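Local coordinates for protein CurH (Lyngbya majuscula, PDB 3KG7) that probably removes water from a beta-hydroxyacyl intermediate to give an unsaturated acyl chain, as a dehydratase domain of the curacin polyketide synthase, at residues D149-T152 with L153-I156; E155-S159 with I160-Y164; I205-C208 with T209-T212. All coordinates share one frame; numbering follows the deposited sequence.

In the fold
The three contacts move inward from surface to core of the double hotdog fold. Contacts 1 and 2 share helix 150-159: 149-156 forms its opening turns about 20 Å from the chain centre, while 155-164 finishes it and leads into strand 162-164. Contact 3, buried about 8 Å from the centre, lies where helix 202-207 gives way to a loop. Threonine hydroxyls bond carbonyls, with acids nearby, in contact 1; an edge-to-face tyrosine pair marks the partly buried contact 2, about 17 Å out; contact 3 again has a threonine hydroxyl on a carbonyl, there beside a long salt bridge. Leu153 of contact 1 packs on Leu211 of contact 3, whereas both tyrosines of contact 2 engage Arg210.

Contact 1 (D149-T152 with L153-I156); sequences DTDT and LTEI
The carbonyl oxygen Thr150 O is gripped by both donors of Thr154, in the opening turns of helix 150-159, a surface helix of the double hotdog domain. Thr154 N gives the regular i to i+4 bond at 3.0 Å, in the carbonyl plane of Thr150. Thr154 OG1 adds a second bond to the same Thr150 O, 2.9 Å long, but comes from above that plane. The hydroxyl can do so because it stands beside its own backbone N (chi1 -41°), which folds it back toward the preceding turn and leaves the methyl CG2 anti to that nitrogen. Leu153 N makes a further, weak bond to Thr150 O.

One residue earlier, Asp149 O is held in a similar way by the residue three positions on: Thr152 N and, at 2.8 Å, Thr152 OG1, from the same face of its plane. In both threonines the hydroxyl and the main-chain N share one acceptor. The helix then proceeds with Glu155 N to Asp151 O at 3.1 Å.

Asp149, Asp151 and Glu155 place carboxylates near the N-terminal end, Asp149 OD2 and Glu155 OE1 being 6.4 Å apart. The positive end of the helix dipole probably eases what repulsion there is, least for Glu155.

The inward side is apolar: Thr152 and Ile156 touch Phe216, and Leu153 lies against Leu211 and Leu215. As the Leu153 side chain projects from the helix, its CB passes 3.4 Å from Thr150 O.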
loop_
_atom_site.group_PDB
_atom_site.type_symbol
_atom_site.label_atom_id
_atom_site.label_comp_id
_atom_site.label_asym_id
_atom_site.label_seq_id
_atom_site.Cartn_x
_atom_site.Cartn_y
_atom_site.Cartn_z
ATOM N N ASP C 149 42.085 22.536 -4.885
ATOM C CA ASP C 149 41.302 23.247 -5.878
ATOM C C ASP C 149 40.244 22.258 -6.346
ATOM O O ASP C 149 40.578 21.154 -6.787
ATOM C CB ASP C 149 42.194 23.688 -7.044
ATOM C CG ASP C 149 41.475 24.603 -8.027
ATOM O OD1 ASP C 149 40.727 25.500 -7.583
ATOM O OD2 ASP C 149 41.671 24.428 -9.249
ATOM N N THR C 150 38.976 22.647 -6.227
ATOM C CA THR C 150 37.842 21.781 -6.567
ATOM C C THR C 150 37.848 21.340 -8.033
ATOM O O THR C 150 37.364 20.258 -8.360
ATOM C CB THR C 150 36.478 22.438 -6.219
ATOM O OG1 THR C 150 36.299 23.632 -6.990
ATOM C CG2 THR C 150 36.393 22.775 -4.731
ATOM N N ASP C 151 38.407 22.174 -8.907
ATOM C CA ASP C 151 38.549 21.836 -10.324
ATOM C C ASP C 151 39.316 20.531 -10.540
ATOM O O ASP C 151 38.972 19.746 -11.427
ATOM C CB ASP C 151 39.221 22.978 -11.090
ATOM C CG ASP C 151 38.304 24.175 -11.290
ATOM O OD1 ASP C 151 37.103 24.096 -10.941
ATOM O OD2 ASP C 151 38.789 25.204 -11.808
ATOM N N THR C 152 40.342 20.305 -9.717
ATOM C CA THR C 152 41.143 19.083 -9.778
ATOM C C THR C 152 40.270 17.853 -9.536
ATOM O O THR C 152 40.465 16.814 -10.176
ATOM C CB THR C 152 42.308 19.110 -8.763
ATOM O OG1 THR C 152 42.670 20.467 -8.476
ATOM C CG2 THR C 152 43.526 18.378 -9.323
ATOM N N LEU C 153 39.303 17.989 -8.628
ATOM C CA LEU C 153 38.365 16.917 -8.307
ATOM C C LEU C 153 37.332 16.718 -9.415
ATOM O O LEU C 153 36.998 15.579 -9.760
ATOM C CB LEU C 153 37.636 17.203 -6.982
ATOM C CG LEU C 153 38.403 17.299 -5.658
ATOM C CD1 LEU C 153 37.479 17.817 -4.567
ATOM C CD2 LEU C 153 38.993 15.957 -5.256
ATOM N N THR C 154 36.822 17.828 -9.954
ATOM C CA THR C 154 35.807 17.796 -11.017
ATOM C C THR C 154 36.327 17.017 -12.223
ATOM O O THR C 154 35.578 16.287 -12.872
ATOM C CB THR C 154 35.376 19.224 -11.472
ATOM O OG1 THR C 154 35.254 20.089 -10.332
ATOM C CG2 THR C 154 34.029 19.178 -12.207
ATOM N N GLU C 155 37.616 17.170 -12.502
ATOM C CA GLU C 155 38.250 16.469 -13.611
ATOM C C GLU C 155 38.330 14.967 -13.357
ATOM O O GLU C 155 38.107 14.171 -14.269
ATOM C CB GLU C 155 39.626 17.067 -13.914
ATOM C CG GLU C 155 39.550 18.353 -14.744
ATOM C CD GLU C 155 40.817 19.199 -14.637
ATOM O OE1 GLU C 155 41.131 19.663 -13.513
ATOM O OE2 GLU C 155 41.492 19.413 -15.675
ATOM N N ILE C 156 38.626 14.584 -12.117
ATOM C CA ILE C 156 38.681 13.173 -11.748
ATOM C C ILE C 156 37.322 12.511 -11.968
ATOM O O ILE C 156 37.243 11.432 -12.563
ATOM C CB ILE C 156 39.208 12.984 -10.303
ATOM C CG1 ILE C 156 40.733 12.832 -10.331
ATOM C CG2 ILE C 156 38.545 11.779 -9.609
ATOM C CD1 ILE C 156 41.383 12.822 -8.959
#

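Contact 2 (E155-S159 with I160-Y164); sequences EIYAS and ISLVY
The ring of Tyr164 turns its edge onto one face of the Tyr157 ring in a T-shaped (edge-to-face) pair, the planes 89° apart and the centroids 5.2 Å from each other. The touching atom is Tyr164 CE1, which stands over the rim of the Tyr157 ring rather than its middle, 3.6 Å from CD2 of Tyr157. Tyr164 in turn carries the methyl Leu162 CD1 over the rim of one face. Leu162 also lies alongside Tyr157, pointing the same way, with the two CB atoms of Leu162 and Tyr157 4.0 Å apart. The ring of Tyr157 reaches this position with CG beside its backbone N (chi1 -55°), and its hydroxyl OH is bonded to Arg210 O.

Between Tyr157 and Leu162 the chain turns back through a Schellman motif that ends helix 150-159. Leu162 N reaches back to Tyr157 O at 2.8 Å, and Ser161 N makes a weak bond to Ala158 O at 3.1 Å. Ser161, the C-prime residue, has the positive phi (59°) that such an ending uses. Tyr157 O also accepts Ile160 N, from the face of its plane opposite to Leu162 N. Just before the turn, Ser159 OG bonds to Glu155 O at 2.7 Å, so that carbonyl too has two donors, the other being Ser159 N.

Beyond the turn, strand 162-164 pairs antiparallel with strand 41-43 through Val163 and Arg42, and the pairing runs on into Ser161 and Tyr44. Leu162 packs there on His41 and Val43, while helix 150-159 rests Ile156 against Leu215 and Phe216.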
loop_
_atom_site.group_PDB
_atom_site.type_symbol
_atom_site.label_atom_id
_atom_site.label_comp_id
_atom_site.label_asym_id
_atom_site.label_seq_id
_atom_site.Cartn_x
_atom_site.Cartn_y
_atom_site.Cartn_z
ATOM N N GLU C 155 37.616 17.170 -12.502
ATOM C CA GLU C 155 38.250 16.469 -13.611
ATOM C C GLU C 155 38.330 14.967 -13.357
ATOM O O GLU C 155 38.107 14.171 -14.269
ATOM C CB GLU C 155 39.626 17.067 -13.914
ATOM C CG GLU C 155 39.550 18.353 -14.744
ATOM C CD GLU C 155 40.817 19.199 -14.637
ATOM O OE1 GLU C 155 41.131 19.663 -13.513
ATOM O OE2 GLU C 155 41.492 19.413 -15.675
ATOM N N ILE C 156 38.626 14.584 -12.117
ATOM C CA ILE C 156 38.681 13.173 -11.748
ATOM C C ILE C 156 37.322 12.511 -11.968
ATOM O O ILE C 156 37.243 11.432 -12.563
ATOM C CB ILE C 156 39.208 12.984 -10.303
ATOM C CG1 ILE C 156 40.733 12.832 -10.331
ATOM C CG2 ILE C 156 38.545 11.779 -9.609
ATOM C CD1 ILE C 156 41.383 12.822 -8.959
ATOM N N TYR C 157 36.262 13.174 -11.512
ATOM C CA TYR C 157 34.904 12.677 -11.701
ATOM C C TYR C 157 34.556 12.581 -13.178
ATOM O O TYR C 157 34.031 11.564 -13.628
ATOM C CB TYR C 157 33.899 13.575 -10.993
ATOM C CG TYR C 157 34.177 13.777 -9.524
ATOM C CD1 TYR C 157 34.723 12.727 -8.722
ATOM C CD2 TYR C 157 33.873 15.004 -8.919
ATOM C CE1 TYR C 157 34.977 12.913 -7.358
ATOM C CE2 TYR C 157 34.108 15.198 -7.554
ATOM C CZ TYR C 157 34.668 14.148 -6.783
ATOM O OH TYR C 157 34.909 14.348 -5.445
ATOM N N ALA C 158 34.861 13.641 -13.926
ATOM C CA ALA C 158 34.628 13.665 -15.368
ATOM C C ALA C 158 35.360 12.521 -16.061
ATOM O O ALA C 158 34.898 12.014 -17.088
ATOM C CB ALA C 158 35.043 15.002 -15.957
ATOM N N SER C 159 36.485 12.114 -15.472
ATOM C CA SER C 159 37.326 11.043 -16.001
ATOM C C SER C 159 36.721 9.659 -15.802
ATOM O O SER C 159 37.118 8.694 -16.468
ATOM C CB SER C 159 38.705 11.100 -15.351
ATOM O OG SER C 159 39.407 12.271 -15.751
ATOM N N ILE C 160 35.769 9.568 -14.881
ATOM C CA ILE C 160 35.018 8.341 -14.687
ATOM C C ILE C 160 33.556 8.553 -15.095
ATOM O O ILE C 160 32.650 7.874 -14.605
ATOM C CB ILE C 160 35.174 7.810 -13.250
ATOM C CG1 ILE C 160 34.890 8.926 -12.225
ATOM C CG2 ILE C 160 36.611 7.250 -13.073
ATOM C CD1 ILE C 160 34.533 8.446 -10.823
ATOM N N SER C 161 33.355 9.501 -16.015
ATOM C CA SER C 161 32.034 9.853 -16.577
ATOM C C SER C 161 31.002 10.325 -15.555
ATOM O O SER C 161 29.811 10.051 -15.696
ATOM C CB SER C 161 31.456 8.706 -17.422
ATOM O OG SER C 161 31.940 8.747 -18.752
ATOM N N LEU C 162 31.467 11.039 -14.532
ATOM C CA LEU C 162 30.595 11.581 -13.486
ATOM C C LEU C 162 30.644 13.108 -13.502
ATOM O O LEU C 162 31.730 13.696 -13.526
ATOM C CB LEU C 162 30.998 11.043 -12.105
ATOM C CG LEU C 162 30.360 11.612 -10.814
ATOM C CD1 LEU C 162 28.824 11.424 -10.746
ATOM C CD2 LEU C 162 31.015 11.021 -9.550
ATOM N N VAL C 163 29.473 13.746 -13.521
ATOM C CA VAL C 163 29.391 15.209 -13.460
ATOM C C VAL C 163 28.324 15.643 -12.467
ATOM O O VAL C 163 27.164 15.224 -12.555
ATOM C CB VAL C 163 29.118 15.875 -14.851
ATOM C CG1 VAL C 163 29.203 17.401 -14.755
ATOM C CG2 VAL C 163 30.088 15.378 -15.917
ATOM N N TYR C 164 28.736 16.483 -11.522
ATOM C CA TYR C 164 27.852 17.019 -10.497
ATOM C C TYR C 164 27.351 18.402 -10.912
ATOM O O TYR C 164 28.127 19.349 -10.990
ATOM C CB TYR C 164 28.584 17.116 -9.149
ATOM C CG TYR C 164 28.946 15.796 -8.478
ATOM C CD1 TYR C 164 30.280 15.406 -8.341
ATOM C CD2 TYR C 164 27.962 14.956 -7.953
ATOM C CE1 TYR C 164 30.627 14.204 -7.712
ATOM C CE2 TYR C 164 28.298 13.748 -7.316
ATOM C CZ TYR C 164 29.632 13.386 -7.204
ATOM O OH TYR C 164 29.976 12.204 -6.585
#

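Contact 3 (I205-C208 with T209-T212); sequences IDAC and TRLT
Two donors of Thr209 converge on Asp206 O where helix 202-207 gives way to a loop, deep in the double hotdog fold. Asp206 lies in the sequence position of the catalytic aspartate of this dehydratase family, so the contact probably borders the active site. Among the hydrogen bonds the hydroxyl's is the shorter, Thr209 OG1 to Asp206 O at 2.7 Å and in the carbonyl plane. Thr209 N adds a nearly straight bond of 3.0 Å to Asp206 O, its donor above that plane. With chi1 at 72° the hydroxyl sits between its own backbone N and carbonyl carbon, which turns it back onto the helix and sends CG2 toward Ile205 O. One residue on, Arg210 N bonds to Ala207 O at 3.3 Å and closes a type I turn from Ala207 to Arg210.

The packing contact is Ala207 against one face of the Arg210 guanidinium. The arginine chain, extended from CG to NE, folds back along the turn, bringing Arg210 NE to 3.4 Å from Ala207 CA.

The ionic contact lies at the guanidinium edge. Asp206 OD2 is in its plane, forming a long salt bridge to Arg210 NE at 3.7 Å, with the carboxylate turned 65° from the guanidinium. Asp206 OD2 also takes a weak bond from Tyr164 OH. The arginine's stronger partner is Leu168 O, bonded to NH1, and the ring of Tyr164 gives it a cation-pi contact.

A leucine in place of Arg210 would probably leave Leu168 O without this donor and deprive both Asp206 and the Tyr164 ring of their cationic neighbour. A carbonyl, an aromatic ring and a carboxylate at long range thus face the buried guanidinium, and probably offset part of the cost of burying its charge.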
loop_
_atom_site.group_PDB
_atom_site.type_symbol
_atom_site.label_atom_id
_atom_site.label_comp_id
_atom_site.label_asym_id
_atom_site.label_seq_id
_atom_site.Cartn_x
_atom_site.Cartn_y
_atom_site.Cartn_z
ATOM N N ILE C 205 24.346 13.064 1.704
ATOM C CA ILE C 205 25.006 11.800 2.029
ATOM C C ILE C 205 25.901 11.369 0.869
ATOM O O ILE C 205 26.967 10.792 1.091
ATOM C CB ILE C 205 24.043 10.673 2.563
ATOM C CG1 ILE C 205 24.860 9.493 3.118
ATOM C CG2 ILE C 205 23.018 10.236 1.513
ATOM C CD1 ILE C 205 24.039 8.429 3.839
ATOM N N ASP C 206 25.510 11.703 -0.357
ATOM C CA ASP C 206 26.374 11.390 -1.487
ATOM C C ASP C 206 27.675 12.154 -1.442
ATOM O O ASP C 206 28.720 11.603 -1.760
ATOM C CB ASP C 206 25.724 11.623 -2.839
ATOM C CG ASP C 206 26.549 11.028 -3.949
ATOM O OD1 ASP C 206 26.725 9.789 -3.925
ATOM O OD2 ASP C 206 27.068 11.788 -4.800
ATOM N N ALA C 207 27.597 13.422 -1.053
ATOM C CA ALA C 207 28.768 14.280 -0.943
ATOM C C ALA C 207 29.830 13.710 -0.011
ATOM O O ALA C 207 31.023 13.920 -0.211
ATOM C CB ALA C 207 28.361 15.648 -0.485
ATOM N N CYS C 208 29.396 12.981 1.008
ATOM C CA CYS C 208 30.317 12.391 1.981
ATOM C C CYS C 208 31.279 11.380 1.363
ATOM O O CYS C 208 32.340 11.088 1.932
ATOM C CB CYS C 208 29.520 11.718 3.097
ATOM S SG CYS C 208 28.535 12.892 4.023
ATOM N N THR C 209 30.898 10.859 0.199
ATOM C CA THR C 209 31.561 9.713 -0.383
ATOM C C THR C 209 32.523 10.136 -1.480
ATOM O O THR C 209 33.156 9.290 -2.123
ATOM C CB THR C 209 30.530 8.740 -0.967
ATOM O OG1 THR C 209 29.973 9.301 -2.156
ATOM C CG2 THR C 209 29.413 8.468 0.034
ATOM N N ARG C 210 32.649 11.450 -1.672
ATOM C CA ARG C 210 33.348 12.006 -2.831
ATOM C C ARG C 210 34.876 12.096 -2.731
ATOM O O ARG C 210 35.530 12.449 -3.710
ATOM C CB ARG C 210 32.767 13.376 -3.193
ATOM C CG ARG C 210 31.396 13.314 -3.821
ATOM C CD ARG C 210 30.817 14.697 -4.032
ATOM N NE ARG C 210 29.377 14.636 -4.292
ATOM C CZ ARG C 210 28.586 15.696 -4.464
ATOM N NH1 ARG C 210 29.077 16.929 -4.410
ATOM N NH2 ARG C 210 27.291 15.525 -4.682
ATOM N N LEU C 211 35.449 11.790 -1.565
ATOM C CA LEU C 211 36.904 11.917 -1.395
ATOM C C LEU C 211 37.540 10.862 -0.492
ATOM O O LEU C 211 36.982 10.465 0.539
ATOM C CB LEU C 211 37.287 13.326 -0.918
ATOM C CG LEU C 211 38.769 13.708 -0.766
ATOM C CD1 LEU C 211 39.517 13.684 -2.096
ATOM C CD2 LEU C 211 38.908 15.070 -0.109
ATOM N N THR C 212 38.732 10.439 -0.905
ATOM C CA THR C 212 39.541 9.462 -0.205
ATOM C C THR C 212 40.973 9.972 -0.329
ATOM O O THR C 212 41.292 10.617 -1.331
ATOM C CB THR C 212 39.445 8.081 -0.890
ATOM O OG1 THR C 212 38.168 7.933 -1.525
ATOM C CG2 THR C 212 39.627 6.962 0.117
#